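Local coordinates for BvnE (Penicillium brevicompactum, PDB 6U9I), which catalyses a stereoselective semipinacol-type rearrangement in the assembly of the fungal alkaloids known as brevianamides, at residues S27-F32 with T66-L71; D35-H40 with T70-M75. All coordinates share one frame; numbering follows the deposited sequence.

Contact 1: S27-F32 with T66-L71; sequences STMNDF and TFFKTL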
# COMPACT_ATOMS: atom_id res chain seq x y z
N SER A 27 18.27 2.77 1.84
CA SER A 27 19.50 3.55 1.76
C SER A 27 20.17 3.39 0.41
O SER A 27 20.72 4.35 -0.13
CB SER A 27 20.46 3.17 2.89
OG SER A 27 21.05 1.91 2.62
N THR A 28 20.11 2.18 -0.17
CA THR A 28 20.69 2.01 -1.50
C THR A 28 19.84 2.69 -2.56
O THR A 28 20.38 3.17 -3.57
CB THR A 28 20.91 0.52 -1.82
OG1 THR A 28 19.68 -0.20 -1.75
CG2 THR A 28 21.90 -0.10 -0.84
N MET A 29 18.53 2.77 -2.36
CA MET A 29 17.73 3.57 -3.28
C MET A 29 18.17 5.03 -3.24
O MET A 29 18.32 5.67 -4.29
CB MET A 29 16.24 3.46 -2.94
CG MET A 29 15.60 2.13 -3.40
SD MET A 29 15.58 1.93 -5.19
CE MET A 29 14.17 2.93 -5.64
N ASN A 30 18.42 5.56 -2.05
CA ASN A 30 18.86 6.95 -1.93
C ASN A 30 20.28 7.16 -2.44
O ASN A 30 20.64 8.30 -2.76
CB ASN A 30 18.72 7.40 -0.48
CG ASN A 30 17.28 7.69 -0.12
OD1 ASN A 30 16.57 8.35 -0.88
ND2 ASN A 30 16.81 7.13 0.98
N ASP A 31 21.09 6.11 -2.52
CA ASP A 31 22.37 6.23 -3.20
C ASP A 31 22.19 6.60 -4.67
O ASP A 31 23.07 7.23 -5.26
CB ASP A 31 23.16 4.92 -3.05
CG ASP A 31 23.67 4.73 -1.63
OD1 ASP A 31 23.88 5.75 -0.92
OD2 ASP A 31 23.86 3.57 -1.22
N PHE A 32 21.06 6.21 -5.26
CA PHE A 32 20.61 6.72 -6.56
C PHE A 32 21.66 6.52 -7.65
O PHE A 32 21.93 7.41 -8.45
CB PHE A 32 20.20 8.20 -6.45
CG PHE A 32 19.17 8.61 -7.47
CD1 PHE A 32 17.97 7.92 -7.58
CD2 PHE A 32 19.39 9.69 -8.31
CE1 PHE A 32 17.01 8.29 -8.51
CE2 PHE A 32 18.43 10.07 -9.26
CZ PHE A 32 17.25 9.37 -9.35
N THR A 66 18.25 -1.07 -16.33
CA THR A 66 18.10 -0.21 -17.50
C THR A 66 17.14 0.94 -17.23
O THR A 66 17.42 2.09 -17.60
CB THR A 66 17.62 -1.04 -18.69
OG1 THR A 66 18.61 -2.03 -19.01
CG2 THR A 66 17.36 -0.15 -19.91
N PHE A 67 16.01 0.66 -16.56
CA PHE A 67 15.09 1.74 -16.21
C PHE A 67 15.78 2.79 -15.36
O PHE A 67 15.61 3.99 -15.58
CB PHE A 67 13.87 1.18 -15.47
CG PHE A 67 12.98 2.26 -14.88
CD1 PHE A 67 12.16 3.02 -15.70
CD2 PHE A 67 12.99 2.51 -13.52
CE1 PHE A 67 11.35 4.01 -15.16
CE2 PHE A 67 12.18 3.51 -12.97
CZ PHE A 67 11.36 4.25 -13.80
N PHE A 68 16.56 2.35 -14.36
CA PHE A 68 17.17 3.30 -13.44
C PHE A 68 18.26 4.13 -14.12
O PHE A 68 18.51 5.27 -13.71
CB PHE A 68 17.72 2.57 -12.22
CG PHE A 68 16.65 2.16 -11.23
CD1 PHE A 68 15.54 2.97 -11.01
CD2 PHE A 68 16.75 0.97 -10.51
CE1 PHE A 68 14.55 2.60 -10.10
CE2 PHE A 68 15.76 0.61 -9.59
CZ PHE A 68 14.66 1.42 -9.40
N LYS A 69 18.92 3.58 -15.15
CA LYS A 69 19.86 4.40 -15.92
C LYS A 69 19.16 5.61 -16.51
O LYS A 69 19.71 6.72 -16.53
CB LYS A 69 20.51 3.57 -17.02
CG LYS A 69 21.43 2.47 -16.53
CD LYS A 69 22.13 1.80 -17.70
CE LYS A 69 23.07 0.71 -17.21
NZ LYS A 69 23.86 0.14 -18.33
N THR A 70 17.92 5.42 -16.98
CA THR A 70 17.12 6.53 -17.48
C THR A 70 16.73 7.47 -16.35
O THR A 70 16.91 8.70 -16.45
CB THR A 70 15.88 6.00 -18.19
OG1 THR A 70 16.29 5.34 -19.40
CG2 THR A 70 14.92 7.12 -18.52
N LEU A 71 16.20 6.92 -15.26
CA LEU A 71 15.70 7.74 -14.16
C LEU A 71 16.81 8.57 -13.54
O LEU A 71 16.64 9.77 -13.29
CB LEU A 71 15.02 6.86 -13.11
CG LEU A 71 14.29 7.61 -12.00
CD1 LEU A 71 12.94 8.07 -12.52
CD2 LEU A 71 14.10 6.71 -10.81

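Contact 2: D35-H40 with T70-M75; sequences DAMVSH and TLTAQM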
# COMPACT_ATOMS: atom_id res chain seq x y z
N ASP A 35 23.41 0.78 -10.10
CA ASP A 35 23.97 -0.38 -9.42
C ASP A 35 23.43 -0.49 -8.00
O ASP A 35 23.06 -1.58 -7.55
CB ASP A 35 25.49 -0.30 -9.41
CG ASP A 35 26.13 -1.64 -9.09
OD1 ASP A 35 25.99 -2.58 -9.90
OD2 ASP A 35 26.77 -1.75 -8.03
N ALA A 36 23.38 0.63 -7.27
CA ALA A 36 22.89 0.56 -5.90
C ALA A 36 21.41 0.21 -5.86
O ALA A 36 20.95 -0.49 -4.95
CB ALA A 36 23.15 1.88 -5.18
N MET A 37 20.65 0.71 -6.82
CA MET A 37 19.20 0.55 -6.82
C MET A 37 18.74 -0.84 -7.21
O MET A 37 17.54 -1.12 -7.09
CB MET A 37 18.58 1.60 -7.75
CG MET A 37 18.86 3.02 -7.24
SD MET A 37 18.51 4.31 -8.43
CE MET A 37 16.78 4.61 -8.07
N VAL A 38 19.63 -1.71 -7.69
CA VAL A 38 19.29 -3.11 -7.92
C VAL A 38 20.15 -4.03 -7.06
O VAL A 38 20.22 -5.23 -7.31
CB VAL A 38 19.39 -3.48 -9.41
CG1 VAL A 38 18.51 -2.55 -10.25
CG2 VAL A 38 20.85 -3.44 -9.89
N SER A 39 20.79 -3.51 -6.01
CA SER A 39 21.69 -4.33 -5.22
C SER A 39 20.93 -5.17 -4.21
O SER A 39 19.79 -4.87 -3.84
CB SER A 39 22.72 -3.45 -4.49
OG SER A 39 22.08 -2.58 -3.59
N HIS A 40 21.59 -6.24 -3.74
CA HIS A 40 21.07 -7.12 -2.68
C HIS A 40 19.71 -7.71 -3.05
O HIS A 40 18.78 -7.75 -2.24
CB HIS A 40 20.99 -6.39 -1.34
CG HIS A 40 22.29 -5.78 -0.93
ND1 HIS A 40 23.35 -6.53 -0.46
CD2 HIS A 40 22.72 -4.49 -0.94
CE1 HIS A 40 24.36 -5.73 -0.18
NE2 HIS A 40 24.01 -4.49 -0.47
N THR A 70 17.92 5.42 -16.98
CA THR A 70 17.12 6.53 -17.48
C THR A 70 16.73 7.47 -16.35
O THR A 70 16.91 8.70 -16.45
CB THR A 70 15.88 6.00 -18.19
OG1 THR A 70 16.29 5.34 -19.40
CG2 THR A 70 14.92 7.12 -18.52
N LEU A 71 16.20 6.92 -15.26
CA LEU A 71 15.70 7.74 -14.16
C LEU A 71 16.81 8.57 -13.54
O LEU A 71 16.64 9.77 -13.29
CB LEU A 71 15.02 6.86 -13.11
CG LEU A 71 14.29 7.61 -12.00
CD1 LEU A 71 12.94 8.07 -12.52
CD2 LEU A 71 14.10 6.71 -10.81
N THR A 72 17.97 7.95 -13.27
CA THR A 72 19.07 8.68 -12.65
C THR A 72 19.68 9.72 -13.58
O THR A 72 20.41 10.60 -13.11
CB THR A 72 20.16 7.72 -12.14
OG1 THR A 72 20.68 6.94 -13.23
CG2 THR A 72 19.59 6.80 -11.08
N ALA A 73 19.41 9.64 -14.89
CA ALA A 73 19.86 10.67 -15.81
C ALA A 73 18.89 11.85 -15.90
O ALA A 73 19.29 12.93 -16.34
CB ALA A 73 20.07 10.09 -17.21
N GLN A 74 17.63 11.67 -15.49
CA GLN A 74 16.62 12.69 -15.65
C GLN A 74 16.19 13.37 -14.36
O GLN A 74 15.41 14.32 -14.41
CB GLN A 74 15.38 12.10 -16.33
CG GLN A 74 15.67 11.51 -17.69
CD GLN A 74 14.47 10.79 -18.27
OE1 GLN A 74 13.41 10.72 -17.64
NE2 GLN A 74 14.63 10.25 -19.48
N MET A 75 16.66 12.90 -13.21
CA MET A 75 16.24 13.45 -11.93
C MET A 75 17.45 13.68 -11.04
O MET A 75 18.47 13.00 -11.15
CB MET A 75 15.22 12.54 -11.24
CG MET A 75 14.09 12.14 -12.17
SD MET A 75 12.51 11.99 -11.35
CE MET A 75 12.92 10.73 -10.15

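Contact 1: S27-F32 with T66-L71
M29 and F68 meet in the buried half of this contact, where the last turn of helix 14-31 faces helix 61-74. The methionine chain bends at both chi2 and chi3, which carries its terminal methyl across the gap to F68, and M29 CE lies 4.1 Å from F68 CZ. The thioether arm runs roughly perpendicular to the phenylalanine side chain. M29 SD stands 5.1 Å from the centroid of the F68 ring, on a line 43° off the ring normal, so this Met-aromatic contact is oblique. L80 on strand 78-82 also touches M29, while V38 touches F68.

The arrangement is consistent with the NTF2-like (SnoaL-like) alpha+beta fold, in which helices pack against a strongly curved sheet. F32 comes just after helix 14-31 and has a positive phi (56°), the chain turning there out of helical geometry. Its ring forms the second, less buried half of the contact: F32 CE1 is 4.0 Å from L71 CD2, and F32 CZ is equally 4.0 Å from L71 O, which it approaches obliquely. F78 stacks on the F32 ring. Beyond these side chains helix 61-74 opens toward solvent, with T66 and T70 among its exposed positions.

Contact 2: D35-H40 with T70-M75
The short, weakly bonded helix 34-37, which follows helix 14-31 after a brief turn, meets the C-terminal end of helix 61-74 through the side chain of M37. Its CB already points toward the other segment. Extended through chi2 and bent at chi3 (88°), the chain brings M37 SD to 3.8 Å from T72 CG2, the two side chains lying antiparallel as they overlap. Farther along, M37 CE is 4.4 Å from L71 CD2, a looser touch. Only 90 Å² is buried between the segments, and the join is wholly apolar.

With chi1 at 59° the T72 hydroxyl turns back onto its own helix, OG1 hydrogen-bonding to F68 O and weakly to K69 O, which leaves CG2 facing M37. In the probable NTF2-like fold this is packing among the helices that lie against the curved sheet, with F32 touching both M37 and T72. The chain leaves the short helix through a tight turn in which A36 O takes two bonds, from S39 OG at 2.7 Å and from S39 N at 3.2 Å. Both donors approach from the same face of the carbonyl plane, and the hydroxyl is tilted 26° from that plane. Just upstream, D35 forms a salt bridge with R65, a charged tie to helix 61-74, and downstream the backbone of H40 hydrogen-bonds with L129, the first residue of strand 129-136.

In the fold
Contacts 1 and 2 form one continuous patch, their centres about 2 Å apart, and both use helix 61-74, sharing T70 and L71. Helices 14-31 and 34-37 follow each other in the chain and reach that same helix from neighbouring positions. M37 links the two: its CB lies 3.4 Å from F68 CD2, and its CE 3.5 Å from F32 CD1, so the methionine of contact 2 touches the rings of F32 and F68. The F32 ring reaches on to M75 O. On the first-segment side, T28 CB packs 3.3 Å from A36 O. Neither contact is touched by the other protein chain of the assembly.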